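Local coordinates for protein calcium homeostasis modulator 1 (Oryzias latipes, PDB 6LMT) that forms an octameric, large-pore membrane channel of the calcium homeostasis modulator family, whose relatives release ATP and pass ions in response to voltage and extracellular calcium, at residues D133-K136 with L142-G145; A156-K161 with V171-Y176; D91-R96 with Q208-K213. All blocks are in the same frame, centred on the assembly; numbering follows the deposited sequence.

Interaction 1. Residues D133-K136 with L142-G145; sequences DIEK and LVIG
Ile134 and Val143 mark the closest approach of the two backbones, with CA of Ile134 7.9 Å from CA of Val143, a spacing that side chains have to bridge. Residues 134-136 form a single short 3-10 turn, whose backbone closes with Lys136 N bonded to Asp133 O at 3.3 Å. Residues 142-145 have no regular structure.

The contact centres on one methyl group. Ile134 CG2 meets both branches of Val143, lying 3.7 Å from CG1 of Val143 and equally close to its CG2. Ile134 has its ethyl branch CG1 anti to the backbone N (chi1 -153°), and this leaves CG2 as the branch that faces the valine. The two side chains meet at a slant, CG2 of the isoleucine resting at the fork of the valine's two methyls, and the pairing is purely apolar. Glu135 adds a looser touch at the margin: its chain bends at chi2 (81°), bringing the carboxylate nearer Val143 than the direction of its CB suggests, with OE2 of Glu135 3.5 Å from CG2 of Val143. This is a van der Waals approach to a methyl group.

Both segments belong to the loop between helices 122-128 and 148-155. Ile134 is buried because Leu155 of helix 148-155 and Val169 of helix 167-202 pack on it, while Val143 also leans on Lys151 and Phe154 of helix 148-155. Leu142, next to the valine, packs on Val169 and Asp166. Ile134 thus sits between helices 148-155 and 167-202, whereas Val143 packs on helix 148-155.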
# COMPACT_ATOMS: atom_id res chain seq x y z
N ASP A 133 -9.62 19.17 -44.85
CA ASP A 133 -10.40 20.12 -45.63
C ASP A 133 -11.09 20.98 -44.59
O ASP A 133 -12.13 20.59 -44.05
CB ASP A 133 -11.39 19.39 -46.53
CG ASP A 133 -12.00 20.27 -47.57
OD1 ASP A 133 -11.64 21.46 -47.63
OD2 ASP A 133 -12.86 19.78 -48.33
N ILE A 134 -10.52 22.14 -44.28
CA ILE A 134 -10.82 22.81 -43.02
C ILE A 134 -12.17 23.51 -43.01
O ILE A 134 -12.62 23.98 -41.96
CB ILE A 134 -9.64 23.74 -42.70
CG1 ILE A 134 -9.51 23.95 -41.19
CG2 ILE A 134 -9.80 25.06 -43.40
CD1 ILE A 134 -9.20 22.67 -40.45
N GLU A 135 -12.85 23.56 -44.16
CA GLU A 135 -14.18 24.15 -44.22
C GLU A 135 -15.25 23.29 -43.55
O GLU A 135 -16.37 23.76 -43.37
CB GLU A 135 -14.56 24.41 -45.68
CG GLU A 135 -13.86 25.61 -46.28
CD GLU A 135 -12.45 25.33 -46.76
OE1 GLU A 135 -12.00 24.17 -46.70
OE2 GLU A 135 -11.78 26.29 -47.20
N LYS A 136 -14.92 22.06 -43.19
CA LYS A 136 -15.84 21.16 -42.50
C LYS A 136 -15.84 21.35 -40.99
O LYS A 136 -16.56 20.62 -40.30
CB LYS A 136 -15.47 19.72 -42.82
CG LYS A 136 -15.66 19.33 -44.25
CD LYS A 136 -14.97 18.01 -44.53
CE LYS A 136 -15.63 16.86 -43.80
NZ LYS A 136 -15.01 15.56 -44.16
N LEU A 142 -10.89 31.27 -42.47
CA LEU A 142 -9.56 31.00 -41.95
C LEU A 142 -8.53 30.95 -43.06
O LEU A 142 -7.60 31.76 -43.08
CB LEU A 142 -9.55 29.69 -41.17
CG LEU A 142 -10.32 29.63 -39.86
CD1 LEU A 142 -10.28 28.23 -39.32
CD2 LEU A 142 -9.74 30.61 -38.86
N VAL A 143 -8.71 30.05 -44.02
CA VAL A 143 -7.70 29.78 -45.03
C VAL A 143 -7.90 30.59 -46.30
O VAL A 143 -7.30 30.25 -47.33
CB VAL A 143 -7.62 28.28 -45.37
CG1 VAL A 143 -7.12 27.51 -44.16
CG2 VAL A 143 -8.96 27.78 -45.81
N ILE A 144 -8.72 31.64 -46.27
CA ILE A 144 -8.71 32.62 -47.34
C ILE A 144 -7.70 33.69 -46.94
O ILE A 144 -7.41 33.88 -45.76
CB ILE A 144 -10.10 33.24 -47.62
CG1 ILE A 144 -10.60 34.03 -46.41
CG2 ILE A 144 -11.09 32.16 -48.02
CD1 ILE A 144 -11.74 34.96 -46.73
N GLY A 145 -7.13 34.36 -47.93
CA GLY A 145 -6.05 35.29 -47.67
C GLY A 145 -4.71 34.65 -47.42
O GLY A 145 -3.73 35.37 -47.18

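Interaction 2. Residues A156-K161 with V171-Y176; sequences ARIPCK and VAATRY
Ile158 and Ala173 join a type I beta turn, Arg157 to Cys160, to one side of helix 167-202, in the disulfide-bearing end of the CALHM fold.

The apolar contact is sparse. Ile158 directs its side chain at the helix, and its branch methyl CG2 comes 4.2 Å from CB of Ala173, a loose van der Waals distance. With CG1 of Ile158 beside the backbone N (chi1 -71°), CG2 falls anti to that N; this methyl makes the nearest approach, with CD1 only slightly farther from Ala173 CB. Both residues are buried; Phe164 also packs on Ile158, and Leu132 on Ala173.

The polar interactions run within each segment or to neighbours. The turn is closed by Cys160 N on Arg157 O at 3.1 Å, and the helix carries its usual backbone ladder, such as Arg175 N to Val171 O. Ala156 O receives a hydrogen bond from ND2 of Asn48, tying the residue just before the turn to the start of helix 48-70. Arg175 NH1 bonds to Cys41 O of a neighbouring subunit, so the same helix serves a subunit interface.

The covalent link is the disulfide from Cys160 SG to Cys43 SG, which fixes the last residue of the turn.

At the margin, Thr174 OG1 lies 4.4 Å from Ile158 CG2, yet its hydrogen bond is to Arg170 O, one helical turn back.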
# COMPACT_ATOMS: atom_id res chain seq x y z
N ALA A 156 -0.71 22.31 -40.32
CA ALA A 156 0.27 21.48 -39.65
C ALA A 156 0.33 21.72 -38.16
O ALA A 156 0.85 20.88 -37.44
CB ALA A 156 1.64 21.71 -40.26
N ARG A 157 -0.20 22.84 -37.67
CA ARG A 157 -0.13 23.17 -36.26
C ARG A 157 -1.34 22.70 -35.48
O ARG A 157 -1.39 22.91 -34.27
CB ARG A 157 0.07 24.67 -36.10
CG ARG A 157 1.38 25.16 -36.67
CD ARG A 157 1.70 26.58 -36.27
NE ARG A 157 0.77 27.55 -36.83
CZ ARG A 157 0.97 28.22 -37.97
NH1 ARG A 157 2.08 28.05 -38.66
NH2 ARG A 157 0.06 29.09 -38.40
N ILE A 158 -2.31 22.07 -36.17
CA ILE A 158 -3.46 21.47 -35.48
C ILE A 158 -3.11 20.46 -34.39
O ILE A 158 -3.76 20.50 -33.33
CB ILE A 158 -4.45 20.92 -36.52
CG1 ILE A 158 -5.14 22.06 -37.25
CG2 ILE A 158 -5.49 19.98 -35.93
CD1 ILE A 158 -5.96 21.66 -38.41
N PRO A 159 -2.11 19.57 -34.52
CA PRO A 159 -1.80 18.69 -33.38
C PRO A 159 -1.23 19.38 -32.15
O PRO A 159 -1.07 18.71 -31.13
CB PRO A 159 -0.77 17.72 -33.97
CG PRO A 159 -0.98 17.75 -35.33
CD PRO A 159 -1.37 19.09 -35.70
N CYS A 160 -0.93 20.66 -32.21
CA CYS A 160 -0.28 21.40 -31.14
C CYS A 160 -1.28 22.40 -30.58
O CYS A 160 -1.72 23.30 -31.29
CB CYS A 160 0.96 22.09 -31.69
SG CYS A 160 2.23 20.96 -32.33
N LYS A 161 -1.65 22.22 -29.31
CA LYS A 161 -2.64 23.11 -28.69
C LYS A 161 -2.09 24.52 -28.52
O LYS A 161 -2.81 25.50 -28.73
CB LYS A 161 -3.05 22.59 -27.32
CG LYS A 161 -3.77 21.28 -27.32
CD LYS A 161 -4.17 20.91 -25.91
CE LYS A 161 -4.91 19.59 -25.88
NZ LYS A 161 -4.01 18.46 -26.21
N VAL A 171 -10.51 21.40 -31.97
CA VAL A 171 -11.23 20.33 -31.30
C VAL A 171 -12.06 19.52 -32.29
O VAL A 171 -12.13 18.29 -32.20
CB VAL A 171 -12.09 20.92 -30.16
CG1 VAL A 171 -13.11 19.96 -29.66
CG2 VAL A 171 -11.20 21.28 -29.01
N ALA A 172 -12.64 20.18 -33.29
CA ALA A 172 -13.43 19.47 -34.28
C ALA A 172 -12.57 18.62 -35.20
O ALA A 172 -12.94 17.50 -35.55
CB ALA A 172 -14.26 20.46 -35.09
N ALA A 173 -11.40 19.13 -35.59
CA ALA A 173 -10.51 18.36 -36.45
C ALA A 173 -9.82 17.24 -35.71
O ALA A 173 -9.55 16.19 -36.29
CB ALA A 173 -9.47 19.29 -37.07
N THR A 174 -9.55 17.42 -34.42
CA THR A 174 -8.96 16.37 -33.62
C THR A 174 -9.94 15.23 -33.39
O THR A 174 -9.55 14.06 -33.44
CB THR A 174 -8.48 16.94 -32.29
OG1 THR A 174 -7.55 17.99 -32.56
CG2 THR A 174 -7.80 15.91 -31.44
N ARG A 175 -11.22 15.54 -33.17
CA ARG A 175 -12.22 14.50 -32.97
C ARG A 175 -12.50 13.72 -34.23
O ARG A 175 -12.76 12.52 -34.15
CB ARG A 175 -13.51 15.11 -32.46
CG ARG A 175 -13.48 15.40 -31.02
CD ARG A 175 -14.75 15.98 -30.63
NE ARG A 175 -14.86 16.16 -29.20
CZ ARG A 175 -15.32 15.24 -28.36
NH1 ARG A 175 -15.74 14.08 -28.83
NH2 ARG A 175 -15.40 15.48 -27.07
N TYR A 176 -12.45 14.38 -35.38
CA TYR A 176 -12.65 13.70 -36.64
C TYR A 176 -11.53 12.72 -36.95
O TYR A 176 -11.78 11.60 -37.38
CB TYR A 176 -12.80 14.74 -37.74
CG TYR A 176 -12.81 14.22 -39.13
CD1 TYR A 176 -13.84 13.43 -39.59
CD2 TYR A 176 -11.81 14.55 -40.01
CE1 TYR A 176 -13.86 12.96 -40.87
CE2 TYR A 176 -11.82 14.10 -41.29
CZ TYR A 176 -12.85 13.30 -41.71
OH TYR A 176 -12.86 12.84 -43.00

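Interaction 3. Residues D91-R96 with Q208-K213; sequences DPSVLR and QAAFLK
Val94 lays its CG2 methyl against the aliphatic part of Lys213, 3.8 Å from CB and also 3.8 Å from CD of that lysine, so the methyl spans CB and CD, with the CG between them standing farther off. The two side chains cross at about a right angle. Lys213 is fully stretched beyond CG, its remaining torsions all close to 180°, and this straight run of methylenes is what the valine packs on. Val94 itself has CG1 anti to the backbone N (chi1 176°), which leaves CG2 to touch the lysine.

Beyond the reach of the valine, the charged end of Lys213 has a different task: NZ makes a salt bridge to OE1 of Glu254 in a neighbouring subunit. One side chain therefore does apolar packing near its root and carries an ionic link between subunits at its end. The neighbouring Leu212 meets Tyr247 of that same subunit and Phe228 of yet another.

A second, slighter touch lies beside the first. Ala210 turns its CB toward the opening turn of helix 92-105, where it stands 4.3 Å from Ser93 O and only marginally farther from that serine's OG. With so small a side chain between them, the backbones come close, and CA of Val94 is 5.4 Å from CA of Ala210. Ala209 has a positive phi (74°), the bend from which the chain enters its long helix, and its carbonyl O accepts Lys213 N at 3.2 Å.

What meets here are two helix beginnings, packed by small and aliphatic side chains, at the place where the long C-terminal helix 210-258 of a CALHM subunit begins, close to neighbouring subunits.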
# COMPACT_ATOMS: atom_id res chain seq x y z
N ASP A 91 15.41 -32.22 -38.93
CA ASP A 91 14.68 -32.12 -40.18
C ASP A 91 14.44 -30.65 -40.51
O ASP A 91 14.36 -29.81 -39.62
CB ASP A 91 13.35 -32.87 -40.06
N PRO A 92 14.34 -30.31 -41.80
CA PRO A 92 14.04 -28.92 -42.16
C PRO A 92 12.65 -28.46 -41.76
O PRO A 92 12.44 -27.24 -41.64
CB PRO A 92 14.22 -28.91 -43.69
CG PRO A 92 14.06 -30.30 -44.10
CD PRO A 92 14.62 -31.14 -42.99
N SER A 93 11.70 -29.37 -41.54
CA SER A 93 10.39 -28.95 -41.06
C SER A 93 10.42 -28.57 -39.59
O SER A 93 9.63 -27.72 -39.16
CB SER A 93 9.36 -30.05 -41.27
OG SER A 93 9.59 -31.13 -40.38
N VAL A 94 11.30 -29.19 -38.80
CA VAL A 94 11.44 -28.84 -37.39
C VAL A 94 12.11 -27.48 -37.25
O VAL A 94 11.75 -26.69 -36.37
CB VAL A 94 12.19 -29.95 -36.65
CG1 VAL A 94 12.44 -29.60 -35.20
CG2 VAL A 94 11.42 -31.23 -36.74
N LEU A 95 13.06 -27.17 -38.13
CA LEU A 95 13.69 -25.86 -38.11
C LEU A 95 12.72 -24.78 -38.57
O LEU A 95 12.71 -23.68 -38.01
CB LEU A 95 14.94 -25.86 -38.98
CG LEU A 95 16.08 -26.77 -38.54
CD1 LEU A 95 17.18 -26.76 -39.57
CD2 LEU A 95 16.61 -26.37 -37.19
N ARG A 96 11.91 -25.07 -39.59
CA ARG A 96 10.91 -24.11 -40.03
C ARG A 96 9.83 -23.91 -38.99
O ARG A 96 9.32 -22.79 -38.85
CB ARG A 96 10.27 -24.53 -41.35
CG ARG A 96 11.14 -24.36 -42.57
CD ARG A 96 10.30 -24.42 -43.83
NE ARG A 96 9.66 -25.72 -44.03
CZ ARG A 96 10.19 -26.71 -44.73
NH1 ARG A 96 11.37 -26.55 -45.31
NH2 ARG A 96 9.54 -27.85 -44.86
N GLN A 208 1.51 -31.13 -37.28
CA GLN A 208 1.59 -31.94 -36.08
C GLN A 208 2.75 -32.92 -36.25
O GLN A 208 3.07 -33.32 -37.37
CB GLN A 208 0.28 -32.68 -35.81
CG GLN A 208 0.19 -33.30 -34.42
CD GLN A 208 -1.11 -34.02 -34.16
OE1 GLN A 208 -1.97 -34.12 -35.04
NE2 GLN A 208 -1.27 -34.53 -32.95
N ALA A 209 3.39 -33.24 -35.13
CA ALA A 209 4.60 -34.02 -34.88
C ALA A 209 5.85 -33.27 -35.28
O ALA A 209 6.94 -33.68 -34.88
CB ALA A 209 4.60 -35.41 -35.55
N ALA A 210 5.75 -32.16 -36.01
CA ALA A 210 6.80 -31.16 -35.97
C ALA A 210 6.67 -30.34 -34.71
O ALA A 210 7.67 -29.96 -34.11
CB ALA A 210 6.73 -30.27 -37.20
N PHE A 211 5.42 -30.10 -34.29
CA PHE A 211 5.13 -29.49 -33.00
C PHE A 211 5.64 -30.34 -31.85
O PHE A 211 6.11 -29.82 -30.84
CB PHE A 211 3.63 -29.27 -32.88
CG PHE A 211 3.19 -28.80 -31.52
CD1 PHE A 211 3.43 -27.51 -31.11
CD2 PHE A 211 2.53 -29.66 -30.66
CE1 PHE A 211 3.03 -27.07 -29.88
CE2 PHE A 211 2.13 -29.23 -29.42
CZ PHE A 211 2.37 -27.93 -29.04
N LEU A 212 5.56 -31.66 -31.99
CA LEU A 212 6.01 -32.53 -30.92
C LEU A 212 7.53 -32.67 -30.92
O LEU A 212 8.13 -32.82 -29.86
CB LEU A 212 5.31 -33.88 -31.05
CG LEU A 212 3.78 -33.75 -31.08
CD1 LEU A 212 3.10 -35.06 -31.41
CD2 LEU A 212 3.23 -33.18 -29.79
N LYS A 213 8.16 -32.60 -32.10
CA LYS A 213 9.62 -32.60 -32.14
C LYS A 213 10.20 -31.28 -31.68
O LYS A 213 11.27 -31.24 -31.05
CB LYS A 213 10.12 -32.93 -33.54
CG LYS A 213 9.98 -34.37 -33.93
CD LYS A 213 10.47 -34.61 -35.34
CE LYS A 213 10.30 -36.06 -35.72
NZ LYS A 213 10.74 -36.33 -37.12

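Interactions 1 and 2 lie at one end of the subunit, their centres 14 Å apart, and share a patch of packing in which Ile134 CD1 meets Ile158 CD1 at 4.0 Å; both lean on helix 167-202. Interaction 2 is the buried one, whereas interaction 1 mixes a buried isoleucine with an exposed glutamate. Interaction 3 stands at the opposite side of the chain's centre, about 52 Å from interaction 2 between centres, and is partly buried. Each rests mainly on methyl and methylene packing, without polar bonds between its segments. Their surroundings set them apart: a disulfide to Cys43 starts from Cys160 in interaction 2, while Lys213 in interaction 3 pairs with Glu254 of a neighbouring subunit.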